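Local coordinates for mitotic checkpoint control protein kinase BUB1 (Drosophila melanogaster, PDB 6JKK), which works in the mitotic checkpoint at kinetochores, where its C-terminal kinase domain, the part crystallised, probably binds ATP and phosphorylates proteins such as CENP-E, at residues Y285-M290 and K318-E323; I22-Y27 and W93-C98. All blocks are in the same frame, centred on the assembly; numbering follows the deposited sequence. Where two conformers were deposited one is given.

Contact 1: residues Y285-M290 and K318-E323; sequences YFQRTM and KCALAE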
loop_
_atom_site.group_PDB
_atom_site.type_symbol
_atom_site.label_atom_id
_atom_site.label_comp_id
_atom_site.label_asym_id
_atom_site.label_seq_id
_atom_site.Cartn_x
_atom_site.Cartn_y
_atom_site.Cartn_z
ATOM N N TYR A 285 25.743 -14.388 -2.070
ATOM C CA TYR A 285 26.385 -13.202 -2.618
ATOM C C TYR A 285 25.544 -11.934 -2.468
ATOM O O TYR A 285 26.056 -10.821 -2.637
ATOM C CB TYR A 285 26.811 -13.425 -4.065
ATOM C CG TYR A 285 25.754 -14.011 -4.959
ATOM C CD1 TYR A 285 25.671 -15.384 -5.159
ATOM C CD2 TYR A 285 24.860 -13.193 -5.626
ATOM C CE1 TYR A 285 24.715 -15.922 -5.985
ATOM C CE2 TYR A 285 23.900 -13.719 -6.454
ATOM C CZ TYR A 285 23.834 -15.085 -6.630
ATOM O OH TYR A 285 22.874 -15.613 -7.455
ATOM N N PHE A 286 24.263 -12.096 -2.136
ATOM C CA PHE A 286 23.454 -10.954 -1.721
ATOM C C PHE A 286 23.967 -10.489 -0.373
ATOM O O PHE A 286 24.843 -11.120 0.219
ATOM C CB PHE A 286 21.973 -11.325 -1.563
ATOM C CG PHE A 286 21.174 -11.238 -2.833
ATOM C CD1 PHE A 286 19.795 -11.061 -2.784
ATOM C CD2 PHE A 286 21.793 -11.365 -4.070
ATOM C CE1 PHE A 286 19.043 -10.996 -3.956
ATOM C CE2 PHE A 286 21.057 -11.302 -5.244
ATOM C CZ PHE A 286 19.679 -11.119 -5.189
ATOM N N GLN A 287 23.417 -9.390 0.126
ATOM C CA GLN A 287 23.713 -8.986 1.487
ATOM C C GLN A 287 22.866 -9.873 2.398
ATOM O O GLN A 287 21.893 -9.430 3.009
ATOM C CB GLN A 287 23.455 -7.491 1.679
ATOM C CG GLN A 287 24.357 -6.627 0.783
ATOM C CD GLN A 287 25.836 -6.891 1.028
ATOM O OE1 GLN A 287 26.305 -6.797 2.158
ATOM N NE2 GLN A 287 26.573 -7.240 -0.028
ATOM N N ARG A 288 23.275 -11.140 2.463
ATOM C CA ARG A 288 22.502 -12.233 3.055
ATOM C C ARG A 288 22.102 -11.976 4.498
ATOM O O ARG A 288 20.922 -12.044 4.844
ATOM C CB ARG A 288 23.318 -13.528 2.986
ATOM C CG ARG A 288 22.626 -14.667 2.282
ATOM C CD ARG A 288 22.452 -15.864 3.206
ATOM N NE ARG A 288 23.692 -16.231 3.887
ATOM C CZ ARG A 288 24.493 -17.222 3.508
ATOM N NH1 ARG A 288 24.188 -17.959 2.447
ATOM N NH2 ARG A 288 25.597 -17.483 4.192
ATOM N N THR A 289 23.096 -11.698 5.335
ATOM C CA THR A 289 22.866 -11.415 6.747
ATOM C C THR A 289 21.870 -10.269 6.920
ATOM O O THR A 289 20.986 -10.328 7.776
ATOM C CB THR A 289 24.191 -11.099 7.477
ATOM O OG1 THR A 289 25.085 -12.209 7.332
ATOM C CG2 THR A 289 23.947 -10.852 8.958
ATOM N N MET A 290 21.997 -9.236 6.092
ATOM C CA MET A 290 21.100 -8.090 6.184
ATOM C C MET A 290 19.663 -8.463 5.837
ATOM O O MET A 290 18.734 -8.161 6.598
ATOM C CB MET A 290 21.565 -6.948 5.280
ATOM C CG MET A 290 20.605 -5.768 5.281
ATOM S SD MET A 290 20.884 -4.638 3.906
ATOM C CE MET A 290 20.189 -5.591 2.554
ATOM N N LYS A 318 20.503 1.465 4.541
ATOM C CA LYS A 318 21.316 2.621 4.175
ATOM C C LYS A 318 22.804 2.307 4.279
ATOM O O LYS A 318 23.610 2.793 3.478
ATOM C CB LYS A 318 21.001 3.796 5.091
ATOM C CG LYS A 318 19.538 4.149 5.155
ATOM C CD LYS A 318 19.166 5.224 4.184
ATOM C CE LYS A 318 18.328 6.270 4.890
ATOM N NZ LYS A 318 18.932 6.517 6.223
ATOM N N CYS A 319 23.171 1.510 5.279
ATOM C CA CYS A 319 24.571 1.137 5.478
ATOM C C CYS A 319 25.068 0.287 4.315
ATOM O O CYS A 319 26.192 0.446 3.851
ATOM C CB CYS A 319 24.747 0.364 6.784
ATOM S SG CYS A 319 24.659 1.379 8.271
ATOM N N ALA A 320 24.218 -0.616 3.846
ATOM C CA ALA A 320 24.578 -1.467 2.726
ATOM C C ALA A 320 24.671 -0.637 1.449
ATOM O O ALA A 320 25.583 -0.828 0.640
ATOM C CB ALA A 320 23.566 -2.599 2.568
ATOM N N LEU A 321 23.708 0.262 1.263
ATOM C CA LEU A 321 23.711 1.170 0.120
ATOM C C LEU A 321 24.975 2.031 0.115
ATOM O O LEU A 321 25.551 2.311 -0.939
ATOM C CB LEU A 321 22.451 2.045 0.127
ATOM C CG LEU A 321 21.153 1.335 -0.276
ATOM C CD1 LEU A 321 19.932 2.100 0.210
ATOM C CD2 LEU A 321 21.086 1.146 -1.783
ATOM N N ALA A 322 25.415 2.429 1.305
ATOM C CA ALA A 322 26.600 3.271 1.446
ATOM C C ALA A 322 27.914 2.579 1.072
ATOM O O ALA A 322 28.893 3.255 0.744
ATOM C CB ALA A 322 26.675 3.839 2.855
ATOM N N GLU A 323 27.949 1.247 1.138
ATOM C CA GLU A 323 29.172 0.505 0.819
ATOM C C GLU A 323 29.497 0.552 -0.672
ATOM O O GLU A 323 30.636 0.312 -1.080
ATOM C CB GLU A 323 29.070 -0.962 1.261
ATOM C CG GLU A 323 28.930 -1.184 2.764
ATOM C CD GLU A 323 30.213 -0.940 3.537
ATOM O OE1 GLU A 323 31.279 -0.742 2.910
ATOM O OE2 GLU A 323 30.152 -0.957 4.785
#
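M290 meets A320 in a small apolar contact near the protein surface, between the start of helix 288-299 and the C-terminal part of helix 310-322. The thioether sulfur of M290 lies against the methyl of A320, with SD 3.6 Å from CB. CG of M290 is anti to the backbone N (chi1 176°) and chi2 is also extended, which carries the side chain across to the neighbouring helix before chi3 bends it beyond the sulfur. The aliphatic part of Q287 adds a looser touch, its CG 4.5 Å from the A320 CB. The A320 methyl thus meets both residues, and about 85 Å² is buried in all.

No hydrogen bond joins the two segments; Q287 makes its polar links in its own turn and to E156. It is the N-cap residue and the centre of an inverse gamma turn, with a weak bond of 2.7 Å from R288 N to F286 O. Its backbone N also donates to E156 on helix 156-175, against which both the Q287 and K318 side chains rest. The contact is helix-to-helix packing in the mainly helical C-terminal lobe of a protein kinase fold, away from the predicted ATP site.

Contact 2: residues I22-Y27 and W93-C98; sequences IDFSMY and WEFYIC
F24, at the start of helix 24-28, wedges its ring against helix 92-104 between the side chains of F95 and Y96. Its CZ reaches the backbone there, 3.4 Å from the N of Y96, and lies 4.2 Å from the F95 CB. Over one face of the F24 ring sits the Y96 CB, a CH-pi contact 3.9 Å from the ring centroid. The Y96 ring then turns an edge toward that face in an offset edge-to-face pair, with centroids 5.7 Å apart and planes at 85°. With chi1 at -172°, F24 extends its ring away from its own backbone N and toward helix 92-104. I22 supplies a second bump: its CD1 comes close to the CE1 corner of the Y96 ring, 3.3 Å away, with the two side chains crossing at about a right angle. An alanine in place of F24 would remove the ring and is likely to open a gap over the F95-Y96 backbone, taking away the face that the Y96 CB and ring edge pack against. Y96 OH is hydrogen-bonded to D213, just past the DFG motif. The E94-K85 salt bridge is the lysine-glutamate pair characteristic of protein kinases and identifies helix 92-104 as the C-helix. Around it, L19 of helix 12-21 touches both F24 and Y96, while F95 meets Y129 of strand 127-132 in the N-lobe sheet.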
loop_
_atom_site.group_PDB
_atom_site.type_symbol
_atom_site.label_atom_id
_atom_site.label_comp_id
_atom_site.label_asym_id
_atom_site.label_seq_id
_atom_site.Cartn_x
_atom_site.Cartn_y
_atom_site.Cartn_z
ATOM N N ILE A 22 -19.404 7.949 14.791
ATOM C CA ILE A 22 -18.716 9.222 14.599
ATOM C C ILE A 22 -19.449 10.143 13.621
ATOM O O ILE A 22 -18.882 11.145 13.169
ATOM C CB ILE A 22 -17.282 9.013 14.091
ATOM C CG1 ILE A 22 -17.297 8.362 12.704
ATOM C CG2 ILE A 22 -16.481 8.167 15.074
ATOM C CD1 ILE A 22 -15.944 8.234 12.093
ATOM N N ASP A 23 -20.697 9.801 13.299
ATOM C CA ASP A 23 -21.534 10.629 12.424
ATOM C C ASP A 23 -20.832 10.953 11.102
ATOM O O ASP A 23 -20.722 12.117 10.710
ATOM C CB ASP A 23 -21.951 11.920 13.142
ATOM C CG ASP A 23 -22.801 11.658 14.377
ATOM O OD1 ASP A 23 -23.782 10.892 14.276
ATOM O OD2 ASP A 23 -22.482 12.224 15.443
ATOM N N PHE A 24 -20.351 9.914 10.428
ATOM C CA PHE A 24 -19.566 10.092 9.214
ATOM C C PHE A 24 -20.381 10.698 8.064
ATOM O O PHE A 24 -19.889 11.573 7.349
ATOM C CB PHE A 24 -18.933 8.766 8.786
ATOM C CG PHE A 24 -17.962 8.903 7.651
ATOM C CD1 PHE A 24 -16.808 9.665 7.798
ATOM C CD2 PHE A 24 -18.208 8.285 6.437
ATOM C CE1 PHE A 24 -15.910 9.801 6.751
ATOM C CE2 PHE A 24 -17.318 8.407 5.383
ATOM C CZ PHE A 24 -16.166 9.166 5.536
ATOM N N SER A 25 -21.621 10.246 7.886
ATOM C CA SER A 25 -22.453 10.736 6.786
ATOM C C SER A 25 -22.726 12.232 6.913
ATOM O O SER A 25 -22.683 12.976 5.931
ATOM C CB SER A 25 -23.770 9.957 6.717
ATOM O OG SER A 25 -24.501 10.099 7.923
ATOM N N MET A 26 -22.989 12.672 8.137
ATOM C CA MET A 26 -23.176 14.083 8.427
ATOM C C MET A 26 -21.929 14.902 8.064
ATOM O O MET A 26 -22.033 16.052 7.625
ATOM C CB MET A 26 -23.520 14.232 9.905
ATOM C CG MET A 26 -23.352 15.607 10.482
ATOM S SD MET A 26 -23.774 15.558 12.230
ATOM C CE MET A 26 -25.287 14.601 12.149
ATOM N N TYR A 27 -20.753 14.305 8.238
ATOM C CA TYR A 27 -19.509 14.976 7.872
ATOM C C TYR A 27 -19.328 15.067 6.358
ATOM O O TYR A 27 -19.106 16.155 5.831
ATOM C CB TYR A 27 -18.301 14.286 8.517
ATOM C CG TYR A 27 -16.943 14.865 8.132
ATOM C CD1 TYR A 27 -16.677 16.227 8.251
ATOM C CD2 TYR A 27 -15.923 14.039 7.669
ATOM C CE1 TYR A 27 -15.438 16.749 7.905
ATOM C CE2 TYR A 27 -14.680 14.550 7.325
ATOM C CZ TYR A 27 -14.444 15.904 7.444
ATOM O OH TYR A 27 -13.204 16.417 7.098
ATOM N N TRP A 93 -16.148 3.490 4.062
ATOM C CA TRP A 93 -15.005 3.247 4.939
ATOM C C TRP A 93 -13.690 3.692 4.319
ATOM O O TRP A 93 -12.852 4.303 4.987
ATOM C CB TRP A 93 -14.940 1.764 5.310
ATOM C CG TRP A 93 -13.814 1.415 6.242
ATOM C CD1 TRP A 93 -12.649 0.758 5.927
ATOM C CD2 TRP A 93 -13.746 1.703 7.643
ATOM N NE1 TRP A 93 -11.866 0.624 7.054
ATOM C CE2 TRP A 93 -12.519 1.193 8.117
ATOM C CE3 TRP A 93 -14.608 2.342 8.542
ATOM C CZ2 TRP A 93 -12.136 1.307 9.458
ATOM C CZ3 TRP A 93 -14.225 2.454 9.865
ATOM C CH2 TRP A 93 -13.003 1.940 10.313
ATOM N N GLU A 94 -13.506 3.382 3.041
ATOM C CA GLU A 94 -12.294 3.796 2.348
ATOM C C GLU A 94 -12.108 5.321 2.384
ATOM O O GLU A 94 -11.000 5.812 2.621
ATOM C CB GLU A 94 -12.301 3.275 0.911
ATOM C CG GLU A 94 -11.141 3.769 0.075
ATOM C CD GLU A 94 -11.078 3.068 -1.255
ATOM O OE1 GLU A 94 -11.970 2.237 -1.530
ATOM O OE2 GLU A 94 -10.136 3.346 -2.016
ATOM N N PHE A 95 -13.198 6.060 2.179
ATOM C CA PHE A 95 -13.172 7.518 2.208
ATOM C C PHE A 95 -12.791 7.970 3.619
ATOM O O PHE A 95 -11.934 8.845 3.785
ATOM C CB PHE A 95 -14.541 8.083 1.781
ATOM C CG PHE A 95 -14.534 9.557 1.427
ATOM C CD1 PHE A 95 -13.349 10.225 1.135
ATOM C CD2 PHE A 95 -15.731 10.278 1.405
ATOM C CE1 PHE A 95 -13.355 11.587 0.815
ATOM C CE2 PHE A 95 -15.749 11.634 1.087
ATOM C CZ PHE A 95 -14.563 12.293 0.796
ATOM N N TYR A 96 -13.393 7.351 4.635
ATOM C CA TYR A 96 -13.063 7.678 6.027
ATOM C C TYR A 96 -11.568 7.524 6.331
ATOM O O TYR A 96 -10.947 8.449 6.856
ATOM C CB TYR A 96 -13.878 6.824 7.015
ATOM C CG TYR A 96 -13.307 6.866 8.427
ATOM C CD1 TYR A 96 -13.548 7.950 9.265
ATOM C CD2 TYR A 96 -12.513 5.827 8.912
ATOM C CE1 TYR A 96 -13.009 8.002 10.549
ATOM C CE2 TYR A 96 -11.969 5.867 10.198
ATOM C CZ TYR A 96 -12.226 6.955 11.008
ATOM O OH TYR A 96 -11.700 7.006 12.283
ATOM N N ILE A 97 -11.005 6.361 6.009
ATOM C CA ILE A 97 -9.587 6.109 6.277
ATOM C C ILE A 97 -8.700 7.160 5.606
ATOM O O ILE A 97 -7.794 7.717 6.231
ATOM C CB ILE A 97 -9.145 4.697 5.810
ATOM C CG1 ILE A 97 -9.817 3.599 6.650
ATOM C CG2 ILE A 97 -7.616 4.577 5.848
ATOM C CD1 ILE A 97 -9.490 3.642 8.150
ATOM N N CYS A 98 -8.971 7.437 4.334
ATOM C CA CYS A 98 -8.156 8.376 3.571
ATOM C C CYS A 98 -8.233 9.780 4.135
ATOM O O CYS A 98 -7.221 10.477 4.228
ATOM C CB CYS A 98 -8.579 8.387 2.106
ATOM S SG CYS A 98 -8.042 6.929 1.225
#

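Contacts 1 and 2 lie on opposite sides of the chain's centre, their own centres 43 Å apart and their nearest atoms about 26 Å apart. They follow one another along the chain: contact 2 closes at C98 before contact 1 opens at Y285. They share no helix or strand. Contact 2 joins the helices near the N-terminus to helix 92-104 in the N-lobe, beside the N-lobe sheet and near the predicted ATP site at K85; contact 1 joins helices 288-299 and 310-322 at the far surface of the C-terminal lobe. Contact 2 thus lies near the probable nucleotide site, through the C-helix, whereas contact 1 is remote from it.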